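Long-range contacts in NADP-dependent 2-hydroxyacid dehydrogenase (Rhizobium etli, PDB 4XCV), which probably catalyses the NADP(H)-dependent interconversion of 2-hydroxyacids and 2-oxoacids, and binds NADPH between its two domains: residues A[211-216]-A[241-246]; A[215-220]-A[250-255]; A[7-12]-A[33-38]; A[43-48]-A[61-66]. All blocks are in the same frame, centred on the assembly; numbering follows the deposited sequence. Where two conformers were deposited one is given.

Interaction 1: residues A[211-216]-A[241-246]; sequences YDSELF and ETDIVS
Asp243 and Ser213 form a polar contact between the first turns of two helices, 213-216 and 241-250, in the NAD-binding domain. One hydrogen bond crosses directly. Ser213 N donates to Asp243 OD2 at 2.8 Å. The N-H points well at the oxygen, but it comes from above the carboxylate plane, 42° out of it. Asp243 CG is anti to its own carbonyl carbon (chi1 -68°), which carries the carboxylate across to the start of helix 213-216. Asp243 OD2 also lies 3.4 Å from Asp212 CB.

Asp212 is the N-cap of the short helix. Its carboxylate turns away from Asp243 and back over its own turn. There Asp212 OD1 accepts from Leu215 N at 3.1 Å, nearly along the C-O axis. A water donates to Asp243 O. Its link to Ser213 OG is doubtful, because the distance is unusually short and Ser213 has a second conformer.

Beneath this polar layer the contact becomes apolar. Phe216 CZ meets Ile244 CG1 at 3.7 Å, and the two side chains run at a slant to each other. The backbone carbon of Asp243 lies at the ring edge, near the ring plane. Phe230 of strand 229-232 meets the Phe216 ring and also touches Ile244, so both helices rest on the central sheet.

Two aspartates thus serve the first turn of one helix, one from within and one from its neighbour. Both accept backbone N-H groups at the positive end of helix 213-216. That setting probably stabilises their negative charge, although Asp212 OD2 and Asp243 OD2 are 5.1 Å apart.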
# COMPACT_ATOMS: atom_id res chain seq x y z
N TYR A 211 12.48 -15.12 15.68
CA TYR A 211 12.41 -15.29 14.24
C TYR A 211 13.77 -15.81 13.75
O TYR A 211 14.70 -15.05 13.49
CB TYR A 211 12.04 -13.98 13.56
CG TYR A 211 10.78 -13.29 14.03
CD1 TYR A 211 9.51 -13.85 13.86
CD2 TYR A 211 10.85 -12.06 14.61
CE1 TYR A 211 8.38 -13.17 14.24
CE2 TYR A 211 9.71 -11.36 15.01
CZ TYR A 211 8.48 -11.93 14.81
OH TYR A 211 7.34 -11.24 15.19
N ASP A 212 13.84 -17.15 13.64
CA ASP A 212 15.07 -17.84 13.33
C ASP A 212 14.87 -18.84 12.20
O ASP A 212 13.80 -18.97 11.64
CB ASP A 212 15.67 -18.49 14.59
CG ASP A 212 14.80 -19.58 15.19
OD1 ASP A 212 13.78 -19.96 14.59
OD2 ASP A 212 15.17 -20.04 16.33
N SER A 213 15.96 -19.51 11.85
CA SER A 213 15.92 -20.50 10.77
C SER A 213 14.79 -21.50 10.91
O SER A 213 14.10 -21.78 9.96
CB SER A 213 17.25 -21.27 10.66
OG SER A 213 18.33 -20.41 10.29
N GLU A 214 14.62 -22.06 12.09
CA GLU A 214 13.59 -23.05 12.31
C GLU A 214 12.18 -22.48 12.03
O GLU A 214 11.33 -23.15 11.43
CB GLU A 214 13.64 -23.51 13.77
CG GLU A 214 12.64 -24.61 14.11
CD GLU A 214 12.62 -24.98 15.61
OE1 GLU A 214 13.64 -24.74 16.31
OE2 GLU A 214 11.60 -25.55 16.08
N LEU A 215 11.93 -21.25 12.50
CA LEU A 215 10.64 -20.62 12.25
C LEU A 215 10.42 -20.40 10.75
O LEU A 215 9.36 -20.67 10.21
CB LEU A 215 10.55 -19.32 13.04
CG LEU A 215 9.25 -18.54 12.89
CD1 LEU A 215 8.87 -17.89 14.20
CD2 LEU A 215 9.30 -17.52 11.78
N PHE A 216 11.44 -19.90 10.04
CA PHE A 216 11.26 -19.60 8.62
C PHE A 216 10.95 -20.83 7.79
O PHE A 216 10.17 -20.78 6.84
CB PHE A 216 12.49 -18.90 8.02
CG PHE A 216 12.85 -17.59 8.71
CD1 PHE A 216 11.89 -16.69 9.11
CD2 PHE A 216 14.17 -17.29 8.96
CE1 PHE A 216 12.25 -15.52 9.74
CE2 PHE A 216 14.54 -16.14 9.60
CZ PHE A 216 13.56 -15.24 9.99
N GLU A 241 19.34 -12.14 12.39
CA GLU A 241 19.59 -11.66 11.05
C GLU A 241 20.40 -12.59 10.17
O GLU A 241 20.16 -12.70 8.96
CB GLU A 241 20.25 -10.29 11.10
CG GLU A 241 19.22 -9.29 11.50
CD GLU A 241 19.77 -7.93 11.89
OE1 GLU A 241 20.93 -7.54 11.59
OE2 GLU A 241 18.95 -7.25 12.54
N THR A 242 21.39 -13.27 10.75
CA THR A 242 22.15 -14.20 9.94
C THR A 242 21.26 -15.31 9.38
O THR A 242 21.53 -15.86 8.29
CB THR A 242 23.39 -14.69 10.68
OG1 THR A 242 24.28 -15.29 9.72
CG2 THR A 242 23.01 -15.63 11.78
N ASP A 243 20.18 -15.65 10.08
CA ASP A 243 19.26 -16.65 9.60
C ASP A 243 18.35 -16.08 8.51
O ASP A 243 17.95 -16.81 7.62
CB ASP A 243 18.38 -17.21 10.72
CG ASP A 243 19.13 -18.05 11.74
OD1 ASP A 243 20.36 -18.31 11.57
OD2 ASP A 243 18.46 -18.47 12.73
N ILE A 244 18.01 -14.79 8.60
CA ILE A 244 17.28 -14.14 7.50
C ILE A 244 18.14 -14.21 6.24
O ILE A 244 17.68 -14.58 5.19
CB ILE A 244 16.90 -12.69 7.82
CG1 ILE A 244 16.03 -12.59 9.07
CG2 ILE A 244 16.26 -12.07 6.59
CD1 ILE A 244 15.90 -11.19 9.57
N VAL A 245 19.41 -13.83 6.35
CA VAL A 245 20.31 -13.85 5.22
C VAL A 245 20.38 -15.26 4.60
O VAL A 245 20.24 -15.43 3.40
CB VAL A 245 21.72 -13.37 5.61
CG1 VAL A 245 22.70 -13.46 4.45
CG2 VAL A 245 21.68 -11.93 6.11
N SER A 246 20.62 -16.28 5.42
CA SER A 246 20.70 -17.64 4.90
C SER A 246 19.41 -18.09 4.26
O SER A 246 19.43 -18.75 3.23
CB SER A 246 21.12 -18.59 6.03
OG SER A 246 22.47 -18.33 6.44
O HOH W 1 17.87 -19.62 7.95

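Interaction 2: residues A[215-220]-A[250-255]; sequences LFKKLR and EGTLGG
The backbones of 215-220 and 250-255 come closest at Lys217 and Thr252, whose CA atoms are 6.3 Å apart. A type I turn from Phe216 to Leu219 follows the short helix 213-216. Opposite it, helix 241-250 ends in a Schellman motif. Gly251 has positive phi there (90°), and the chain then turns toward strand 255-258.

The side chains meet mainly through carbon. Leu253 CD1 sits over one face of the Phe216 ring, 4.0 Å from its centroid and only 9° off the normal, a CH-pi contact. The other methyl of Leu253, CD2, touches Leu219 CD1 at 3.9 Å. One leucine therefore uses both branches, one on the ring and one on the aliphatic neighbour. Thr252 turns its methyl inward. Thr252 CG2, anti to the backbone N, lies 3.6 Å from Phe216 O.

At the solvent side, Lys217 crosses Thr252 and Glu250 at about a right angle. Its chain bends at the last torsion, and Lys217 NZ comes to 4.0 Å from Glu250 OE2. This is an attraction of opposite charges beyond salt-bridge range. Ala247 of helix 241-250 also packs on Phe216 and Leu253, while Leu197 of strand 196-199 touches Leu219.

Two neighbouring helix-to-strand connections of a Rossmann-type alpha/beta domain pack together here, the one after helix 213-216 and the one leading into strand 255-258.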
# COMPACT_ATOMS: atom_id res chain seq x y z
N LEU A 215 11.93 -21.25 12.50
CA LEU A 215 10.64 -20.62 12.25
C LEU A 215 10.42 -20.40 10.75
O LEU A 215 9.36 -20.67 10.21
CB LEU A 215 10.55 -19.32 13.04
CG LEU A 215 9.25 -18.54 12.89
CD1 LEU A 215 8.87 -17.89 14.20
CD2 LEU A 215 9.30 -17.52 11.78
N PHE A 216 11.44 -19.90 10.04
CA PHE A 216 11.26 -19.60 8.62
C PHE A 216 10.95 -20.83 7.79
O PHE A 216 10.17 -20.78 6.84
CB PHE A 216 12.49 -18.90 8.02
CG PHE A 216 12.85 -17.59 8.71
CD1 PHE A 216 11.89 -16.69 9.11
CD2 PHE A 216 14.17 -17.29 8.96
CE1 PHE A 216 12.25 -15.52 9.74
CE2 PHE A 216 14.54 -16.14 9.60
CZ PHE A 216 13.56 -15.24 9.99
N LYS A 217 11.55 -21.96 8.20
CA LYS A 217 11.28 -23.24 7.52
C LYS A 217 9.87 -23.77 7.75
O LYS A 217 9.48 -24.73 7.07
CB LYS A 217 12.32 -24.29 7.93
CG LYS A 217 13.70 -24.05 7.35
CD LYS A 217 14.71 -24.98 7.97
CE LYS A 217 16.12 -24.48 7.79
NZ LYS A 217 16.43 -24.03 6.41
N LYS A 218 9.12 -23.18 8.70
CA LYS A 218 7.72 -23.58 8.95
C LYS A 218 6.69 -22.77 8.17
O LYS A 218 5.53 -23.16 8.09
CB LYS A 218 7.44 -23.49 10.44
CG LYS A 218 8.15 -24.59 11.21
CD LYS A 218 7.89 -24.42 12.69
CE LYS A 218 8.58 -25.43 13.55
NZ LYS A 218 8.59 -24.84 14.93
N LEU A 219 7.10 -21.68 7.54
CA LEU A 219 6.17 -20.87 6.76
C LEU A 219 5.71 -21.62 5.53
O LEU A 219 6.37 -22.57 5.06
CB LEU A 219 6.84 -19.56 6.34
CG LEU A 219 7.05 -18.59 7.51
CD1 LEU A 219 7.98 -17.44 7.12
CD2 LEU A 219 5.72 -18.05 8.02
N ARG A 220 4.58 -21.20 4.99
CA ARG A 220 3.98 -21.92 3.88
C ARG A 220 4.93 -21.94 2.66
O ARG A 220 5.36 -20.86 2.20
CB ARG A 220 2.61 -21.36 3.53
CG ARG A 220 1.97 -22.15 2.42
CD ARG A 220 0.47 -22.19 2.44
NE ARG A 220 -0.14 -20.89 2.27
CZ ARG A 220 -1.45 -20.68 2.42
NH1 ARG A 220 -2.25 -21.70 2.74
NH2 ARG A 220 -1.96 -19.47 2.25
N GLU A 250 19.07 -19.22 0.40
CA GLU A 250 18.73 -20.57 0.04
C GLU A 250 17.33 -20.76 -0.51
O GLU A 250 16.98 -21.85 -0.96
CB GLU A 250 19.12 -21.56 1.13
CG GLU A 250 18.40 -21.61 2.43
CD GLU A 250 19.16 -22.58 3.36
OE1 GLU A 250 20.03 -22.13 4.12
OE2 GLU A 250 18.94 -23.80 3.25
N GLY A 251 16.54 -19.69 -0.49
CA GLY A 251 15.20 -19.73 -1.07
C GLY A 251 14.12 -20.14 -0.08
O GLY A 251 12.96 -20.32 -0.47
N THR A 252 14.46 -20.31 1.19
CA THR A 252 13.44 -20.53 2.22
C THR A 252 12.51 -19.31 2.34
O THR A 252 11.29 -19.45 2.45
CB THR A 252 14.09 -20.89 3.56
OG1 THR A 252 14.85 -22.10 3.40
CG2 THR A 252 13.05 -21.11 4.68
N LEU A 253 13.11 -18.11 2.30
CA LEU A 253 12.33 -16.88 2.23
C LEU A 253 12.49 -16.32 0.85
O LEU A 253 13.60 -16.30 0.28
CB LEU A 253 12.83 -15.85 3.23
CG LEU A 253 12.55 -16.16 4.71
CD1 LEU A 253 13.22 -15.10 5.58
CD2 LEU A 253 11.07 -16.22 5.01
N GLY A 254 11.35 -15.88 0.29
CA GLY A 254 11.36 -15.17 -0.98
C GLY A 254 11.80 -13.72 -0.86
O GLY A 254 12.28 -13.15 -1.84
N GLY A 255 11.76 -13.17 0.34
CA GLY A 255 12.16 -11.81 0.58
C GLY A 255 11.80 -11.42 2.00
O GLY A 255 11.35 -12.24 2.82

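Interaction 3: residues A[7-12]-A[33-38]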
# COMPACT_ATOMS: atom_id res chain seq x y z
N PRO A 7 7.13 19.34 39.81
CA PRO A 7 7.49 19.11 38.43
C PRO A 7 7.69 17.61 38.14
O PRO A 7 7.95 16.82 39.03
CB PRO A 7 8.81 19.87 38.27
CG PRO A 7 9.34 19.99 39.63
CD PRO A 7 8.13 20.14 40.51
N VAL A 8 7.53 17.26 36.86
CA VAL A 8 7.72 15.89 36.36
C VAL A 8 9.20 15.62 36.10
O VAL A 8 9.86 16.43 35.49
CB VAL A 8 6.94 15.71 35.06
CG1 VAL A 8 7.19 14.36 34.41
CG2 VAL A 8 5.45 15.95 35.28
N LEU A 9 9.70 14.50 36.59
CA LEU A 9 11.09 14.11 36.34
C LEU A 9 11.19 13.55 34.92
O LEU A 9 10.41 12.68 34.55
CB LEU A 9 11.50 13.08 37.35
CG LEU A 9 12.92 12.53 37.38
CD1 LEU A 9 13.14 11.89 38.73
CD2 LEU A 9 13.15 11.51 36.29
N VAL A 10 12.18 14.03 34.17
CA VAL A 10 12.37 13.59 32.78
C VAL A 10 13.82 13.16 32.61
O VAL A 10 14.74 13.96 32.78
CB VAL A 10 12.04 14.73 31.79
CG1 VAL A 10 12.28 14.31 30.34
CG2 VAL A 10 10.62 15.23 32.00
N ASP A 11 13.99 11.87 32.30
CA ASP A 11 15.33 11.31 32.03
C ASP A 11 15.23 10.46 30.79
O ASP A 11 14.98 9.23 30.88
CB ASP A 11 15.83 10.47 33.19
CG ASP A 11 17.22 9.89 32.96
OD1 ASP A 11 17.91 10.15 31.94
OD2 ASP A 11 17.66 9.12 33.83
N ILE A 12 15.37 11.10 29.65
CA ILE A 12 15.21 10.43 28.37
C ILE A 12 16.43 10.72 27.48
O ILE A 12 16.79 11.86 27.23
CB ILE A 12 13.87 10.82 27.70
CG1 ILE A 12 13.74 12.32 27.46
CG2 ILE A 12 12.71 10.36 28.58
CD1 ILE A 12 12.37 12.70 26.90
N ILE A 33 11.84 18.45 35.52
CA ILE A 33 13.23 18.29 35.98
C ILE A 33 13.95 17.47 34.91
O ILE A 33 13.75 16.24 34.81
CB ILE A 33 13.34 17.55 37.32
CG1 ILE A 33 12.54 18.28 38.38
CG2 ILE A 33 14.82 17.48 37.74
CD1 ILE A 33 12.52 17.62 39.74
N ASN A 34 14.75 18.13 34.08
CA ASN A 34 15.45 17.45 33.02
C ASN A 34 16.78 16.93 33.58
O ASN A 34 17.68 17.72 33.87
CB ASN A 34 15.68 18.39 31.85
CG ASN A 34 16.35 17.70 30.69
OD1 ASN A 34 16.73 16.54 30.76
ND2 ASN A 34 16.46 18.44 29.58
N LEU A 35 16.90 15.61 33.74
CA LEU A 35 18.12 15.03 34.31
C LEU A 35 19.34 15.20 33.40
O LEU A 35 20.49 14.99 33.89
CB LEU A 35 17.92 13.56 34.64
CG LEU A 35 17.35 13.32 36.04
CD1 LEU A 35 17.33 11.86 36.42
CD2 LEU A 35 18.18 14.03 37.10
N ALA A 36 19.17 15.61 32.14
CA ALA A 36 20.35 15.93 31.29
C ALA A 36 21.05 17.24 31.70
O ALA A 36 22.20 17.51 31.29
CB ALA A 36 19.94 16.01 29.83
N ASP A 37 20.39 18.06 32.48
CA ASP A 37 20.91 19.37 32.86
C ASP A 37 21.83 19.17 34.06
O ASP A 37 21.37 18.70 35.11
CB ASP A 37 19.73 20.27 33.26
CG ASP A 37 20.14 21.71 33.56
OD1 ASP A 37 21.33 21.97 33.80
OD2 ASP A 37 19.22 22.56 33.64
N PRO A 38 23.11 19.59 33.95
CA PRO A 38 23.99 19.49 35.11
C PRO A 38 23.53 20.22 36.38
O PRO A 38 23.94 19.85 37.48
CB PRO A 38 25.31 20.10 34.61
CG PRO A 38 25.22 20.10 33.16
CD PRO A 38 23.79 20.16 32.78
O HOH W 2 16.49 13.85 29.80
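Leu9 pairs with Ile33 and Val10 with Asn34 as parallel strand neighbours. Three backbone hydrogen bonds of 2.8 to 2.9 Å join the segments: Ile33 N to Val8 O, Val10 N to Ile33 O, and Leu35 N to Val10 O. The last is the straightest, at 175°. Asn34 CA adds a CA-H...O contact to Val10 O.

Side chains extend the contact on the face of Leu9 and Ile33. Ile33 CG1, anti to its own carbonyl carbon (chi1 -57°), lies 3.8 Å from Pro7 CG. Leu35, just past the last strand residue, points its side chain toward strand 8-12. Leu35 CD1 lies 3.8 Å from both Asp11 CB and Asp11 OD2.

The two strands belong to a beta-alpha-beta unit, with helix 16-23 as the crossover. They lie side by side in the five-stranded parallel sheet of the N-terminal domain, where 32-34 is an outermost strand within the chain. Strand 50-54 flanks 8-12 on its other side.

Asn34 shapes the end of its strand. Asn34 OD1 accepts from Ala36 N at 3.0 Å, an Asx turn, with the donor well above the carbonyl plane. A type I turn from Asn34 to Asp37 coincides with it. A water accepts from Ile12 N and probably donates to Asn34 OD1, though other acceptors compete for its protons. It lies between the segments past their last direct bond.

The Asp11 carboxylate is held from outside the pair. OD1 forms a salt bridge with Lys13, and OD2 accepts from the backbone N of Asp57. Leu60 of helix 60-63 packs on Leu9, Asp11 and Leu35.

Interaction 4: residues A[43-48]-A[61-66]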
# COMPACT_ATOMS: atom_id res chain seq x y z
N ARG A 43 19.62 17.71 42.56
CA ARG A 43 18.24 18.09 42.75
C ARG A 43 17.54 17.18 43.74
O ARG A 43 17.74 15.96 43.70
CB ARG A 43 17.54 17.99 41.39
CG ARG A 43 16.13 18.52 41.33
CD ARG A 43 16.06 20.01 41.32
NE ARG A 43 14.69 20.48 41.15
CZ ARG A 43 14.18 21.05 40.06
NH1 ARG A 43 14.84 21.24 38.91
NH2 ARG A 43 12.93 21.47 40.12
N ASP A 44 16.73 17.75 44.62
CA ASP A 44 15.86 17.02 45.57
C ASP A 44 14.64 16.47 44.82
O ASP A 44 13.85 17.25 44.30
CB ASP A 44 15.44 17.99 46.68
CG ASP A 44 14.71 17.36 47.80
OD1 ASP A 44 14.28 16.21 47.64
OD2 ASP A 44 14.70 17.99 48.91
N PHE A 45 14.48 15.15 44.78
CA PHE A 45 13.29 14.49 44.20
C PHE A 45 12.35 13.96 45.26
O PHE A 45 11.51 13.08 44.95
CB PHE A 45 13.69 13.30 43.28
CG PHE A 45 14.61 13.67 42.17
CD1 PHE A 45 14.51 14.87 41.52
CD2 PHE A 45 15.61 12.80 41.77
CE1 PHE A 45 15.43 15.24 40.55
CE2 PHE A 45 16.51 13.16 40.77
CZ PHE A 45 16.42 14.39 40.17
N SER A 46 12.39 14.46 46.48
CA SER A 46 11.50 13.93 47.51
C SER A 46 10.01 14.11 47.19
O SER A 46 9.21 13.29 47.61
CB SER A 46 11.86 14.46 48.89
OG SER A 46 11.58 15.83 49.00
N GLU A 47 9.63 15.16 46.47
CA GLU A 47 8.21 15.40 46.18
C GLU A 47 7.78 14.83 44.83
O GLU A 47 6.60 14.84 44.53
CB GLU A 47 7.89 16.88 46.23
CG GLU A 47 8.22 17.53 47.58
CD GLU A 47 7.26 17.13 48.68
OE1 GLU A 47 6.34 16.33 48.41
OE2 GLU A 47 7.42 17.62 49.82
N THR A 48 8.71 14.33 44.05
CA THR A 48 8.41 13.93 42.69
C THR A 48 7.42 12.78 42.64
O THR A 48 7.63 11.78 43.29
CB THR A 48 9.73 13.55 41.98
OG1 THR A 48 10.68 14.61 42.18
CG2 THR A 48 9.46 13.28 40.48
N PHE A 61 15.66 5.46 41.37
CA PHE A 61 14.59 5.09 42.29
C PHE A 61 15.03 5.28 43.72
O PHE A 61 14.20 5.47 44.59
CB PHE A 61 14.11 3.65 42.03
CG PHE A 61 13.73 3.44 40.60
CD1 PHE A 61 12.72 4.20 40.03
CD2 PHE A 61 14.43 2.53 39.79
CE1 PHE A 61 12.38 4.04 38.69
CE2 PHE A 61 14.08 2.38 38.45
CZ PHE A 61 13.07 3.13 37.91
N ARG A 62 16.33 5.28 43.96
CA ARG A 62 16.83 5.68 45.26
C ARG A 62 16.68 7.19 45.46
O ARG A 62 16.37 7.65 46.55
CB ARG A 62 18.27 5.23 45.44
CG ARG A 62 18.37 3.72 45.64
CD ARG A 62 19.81 3.21 45.73
NE ARG A 62 20.21 2.56 44.47
CZ ARG A 62 21.34 2.78 43.79
NH1 ARG A 62 22.29 3.60 44.23
NH2 ARG A 62 21.54 2.12 42.64
N ARG A 63 16.90 7.97 44.40
CA ARG A 63 16.81 9.43 44.48
C ARG A 63 15.38 9.93 44.54
O ARG A 63 15.12 10.98 45.15
CB ARG A 63 17.51 10.06 43.27
CG ARG A 63 19.02 9.90 43.28
CD ARG A 63 19.72 10.64 42.15
NE ARG A 63 19.54 12.09 42.24
CZ ARG A 63 19.89 12.96 41.29
NH1 ARG A 63 20.40 12.52 40.14
NH2 ARG A 63 19.65 14.27 41.47
N ALA A 64 14.46 9.21 43.88
CA ALA A 64 13.06 9.58 43.80
C ALA A 64 12.21 8.45 44.36
O ALA A 64 11.61 7.67 43.62
CB ALA A 64 12.67 9.87 42.35
N PRO A 65 12.19 8.32 45.70
CA PRO A 65 11.55 7.14 46.27
C PRO A 65 10.05 7.21 46.43
O PRO A 65 9.45 6.20 46.88
CB PRO A 65 12.21 7.08 47.65
CG PRO A 65 12.45 8.47 48.02
CD PRO A 65 12.88 9.13 46.73
N ASN A 66 9.45 8.35 46.08
CA ASN A 66 8.03 8.58 46.34
C ASN A 66 7.23 8.67 45.07
O ASN A 66 6.08 9.12 45.08
CB ASN A 66 7.86 9.83 47.17
CG ASN A 66 8.63 9.74 48.49
OD1 ASN A 66 8.64 8.65 49.11
ND2 ASN A 66 9.26 10.80 48.89
O HOH W 3 18.84 13.66 44.74
O HOH W 4 9.97 10.78 44.63
O HOH W 5 16.19 13.32 46.13
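Phe45 and Arg63 form the main flat-group contact between the loop 43-48 and the end of helix 60-63. Phe45 CE2 lies over one face of the guanidinium, toward its rim, 3.4 Å from Arg63 NH2. The ring and guanidinium planes are 31° apart. Arg63 reaches this place by bending at its third torsion (chi3 63°).

The apolar contact is nearer the backbone, where Phe45 CB meets Ala64 CB at 3.7 Å.

Two direct hydrogen bonds cross. Asn66 ND2 donates to Ser46 O at 2.8 Å, nearly straight at 171°. The acceptor lies in the amide plane, and the donor sits on a carbonyl lone pair. Arg63 NH2 gives a weak bond to Arg43 O and an ordinary hydrogen bond to Asn40 O.

Three waters add bridges. One links Arg43 O with Arg63 NE, one links Phe45 N with Arg63 O, and one ties Phe45 O and Thr48 O to Asn66 N. Within the loop, Asp44 OD1 accepts from Ser46 N at 2.8 Å, an Asx turn, and from Ser46 OG.

Main-chain groups of the loop are thus met by side-chain N-H groups and water. The bond to Asn40 O, with the water at Arg63 NE and the weak bond to Arg43 O, probably helps keep the guanidinium by the Phe45 ring.

How the interactions relate
The four contacts form two pairs on opposite sides of the chain's centre. Interactions 1 and 2 share Leu215 and Phe216, and their centres are 8 Å apart. Phe216 meets Ile244 in the first and Leu253 in the second, so one ring serves both. Interactions 3 and 4 lie in the N-terminal domain with centres 12 Å apart. Leu35 CD2 touches Phe45 CZ at 3.6 Å, and Ile33 packs on both Phe45 and Arg43. Between interactions 1 and 3 the nearest atoms are about 24 Å apart. NADPH binds between the domains. In interaction 1 the side chain of Asp212 is about 14 Å from the bound NADPH, too far for contact.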